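Sulfotransferase (Alicyclobacillus acidocaldarius subsp. acidocaldarius, PDB 3RNL) probably transfers sulfonate groups as a sulfotransferase with a P-loop-type alpha-beta-alpha sandwich fold, and binds magnesium ions. Local coordinates at residues A[98-103]-A[176-181]. Sequence-based numbering, arbitrary orientation. Where two conformers were deposited one is given.
Sequences GTAQRM and DVFGRE. With MG (magnesium ion), chain C.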
# COMPACT_ATOMS: atom_id res chain seq x y z
N GLY A 98 10.60 6.79 6.42
CA GLY A 98 10.49 8.18 6.83
C GLY A 98 9.20 8.84 6.38
O GLY A 98 8.94 10.01 6.70
N THR A 99 8.38 8.08 5.66
CA THR A 99 7.20 8.64 5.01
C THR A 99 6.17 9.20 6.00
O THR A 99 5.70 10.33 5.84
CB THR A 99 6.52 7.58 4.10
OG1 THR A 99 7.51 7.04 3.21
CG2 THR A 99 5.40 8.22 3.28
N ALA A 100 5.83 8.40 7.01
CA ALA A 100 4.79 8.80 7.96
C ALA A 100 5.14 10.15 8.58
O ALA A 100 4.28 11.02 8.68
CB ALA A 100 4.62 7.74 9.06
N GLN A 101 6.38 10.31 9.02
CA GLN A 101 6.78 11.55 9.69
C GLN A 101 6.74 12.76 8.75
O GLN A 101 6.35 13.87 9.15
CB GLN A 101 8.15 11.41 10.38
CG GLN A 101 8.53 12.65 11.22
CD GLN A 101 7.62 12.83 12.44
OE1 GLN A 101 7.53 11.95 13.29
NE2 GLN A 101 6.94 13.97 12.52
N ARG A 102 7.13 12.58 7.49
CA ARG A 102 7.03 13.69 6.52
C ARG A 102 5.59 14.09 6.27
O ARG A 102 5.27 15.29 6.14
CB ARG A 102 7.67 13.33 5.17
CG ARG A 102 9.14 13.07 5.26
CD ARG A 102 9.79 12.73 3.89
NE ARG A 102 11.07 12.13 4.22
CZ ARG A 102 11.35 10.84 4.11
NH1 ARG A 102 10.47 9.99 3.57
NH2 ARG A 102 12.54 10.41 4.51
N MSE A 103 4.70 13.11 6.15
CA MSE A 103 3.27 13.40 5.99
C MSE A 103 2.75 14.15 7.19
O MSE A 103 2.00 15.11 7.06
CB MSE A 103 2.46 12.11 5.86
CG MSE A 103 2.63 11.38 4.55
SE MSE A 103 1.74 9.64 4.71
CE MSE A 103 1.61 9.23 2.82
N ASP A 176 2.60 4.91 15.50
CA ASP A 176 3.36 5.79 16.39
C ASP A 176 3.19 7.25 15.97
O ASP A 176 2.96 8.13 16.78
CB ASP A 176 4.86 5.47 16.36
CG ASP A 176 5.19 4.16 17.06
OD1 ASP A 176 4.33 3.64 17.82
OD2 ASP A 176 6.33 3.67 16.88
N VAL A 177 3.34 7.53 14.69
CA VAL A 177 3.32 8.93 14.24
C VAL A 177 1.91 9.55 14.30
O VAL A 177 1.73 10.68 14.81
CB VAL A 177 3.89 9.04 12.80
CG1 VAL A 177 3.66 10.44 12.22
CG2 VAL A 177 5.39 8.70 12.80
N PHE A 178 0.93 8.85 13.73
CA PHE A 178 -0.42 9.40 13.63
C PHE A 178 -1.36 9.07 14.78
O PHE A 178 -2.31 9.81 15.02
CB PHE A 178 -1.05 8.97 12.29
CG PHE A 178 -0.48 9.70 11.13
CD1 PHE A 178 -0.94 10.96 10.81
CD2 PHE A 178 0.58 9.17 10.39
CE1 PHE A 178 -0.40 11.68 9.74
CE2 PHE A 178 1.13 9.88 9.32
CZ PHE A 178 0.64 11.15 9.01
N GLY A 179 -1.04 8.04 15.55
CA GLY A 179 -1.95 7.59 16.59
C GLY A 179 -3.04 6.68 16.05
O GLY A 179 -3.42 6.77 14.89
N ARG A 180 -3.59 5.82 16.90
CA ARG A 180 -4.60 4.86 16.46
C ARG A 180 -5.88 5.52 15.95
O ARG A 180 -6.57 4.98 15.09
CB ARG A 180 -4.90 3.88 17.59
CG ARG A 180 -5.52 2.56 17.14
CD ARG A 180 -5.39 1.49 18.23
NE ARG A 180 -4.00 1.15 18.52
CZ ARG A 180 -3.35 0.11 17.99
NH1 ARG A 180 -3.98 -0.70 17.15
NH2 ARG A 180 -2.09 -0.12 18.32
N GLU A 181 -6.20 6.70 16.48
CA GLU A 181 -7.39 7.42 16.02
C GLU A 181 -7.36 7.74 14.52
O GLU A 181 -8.41 7.83 13.85
CB GLU A 181 -7.54 8.71 16.84
CG GLU A 181 -8.79 9.51 16.53
CD GLU A 181 -10.03 8.90 17.13
OE1 GLU A 181 -10.02 8.56 18.33
OE2 GLU A 181 -11.02 8.75 16.38
MG MG C . 3.01 8.56 19.07
O HOH W 1 3.12 6.75 19.99
O HOH W 2 3.63 10.44 18.08
O HOH W 3 5.54 8.23 18.82
O HOH W 4 0.67 9.19 18.82
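Val-177 meets Ala-100 and Gln-101 at the point where the two backbones come nearest, the CA atoms of Gln-101 and Val-177 being 6.3 Å apart. Its CA-CB bond points toward helix 99-106, and CB itself lies 4.0 Å from Ala-100 CB. CG1, anti to the backbone N (chi1 170°), reaches Ala-100 O at 3.6 Å, while CG2 touches Ala-100 CB and, at 3.9 Å, Gln-101 OE1. The Gln-101 chain bends at chi2 (67°), which places CD; OE1 lies beside the Val-177 methyl, and NE2 is hydrogen-bonded to Asp-105. Phe-178 continues the contact: CE2 lies 3.4 Å from Ala-100 O, which sits oblique to the ring, and CZ meets Met-103 CB (selenomethionine) at 3.8 Å, in the ring plane at its edge. Across the two segments the contacts are van der Waals. One residue before Val-177, the Asp-176 carbonyl O binds a magnesium ion at 2.3 Å, with four waters as further ligands. Gly-179, with positive phi, turns the chain out of the helix. Tyr-174, one turn before Phe-178, also touches Ala-100 and Met-103. The contact packs the C-terminal end of helix 167-178, which leads into edge strand 183-187, against helix 99-106, which precedes the adjacent parallel strand 111-116.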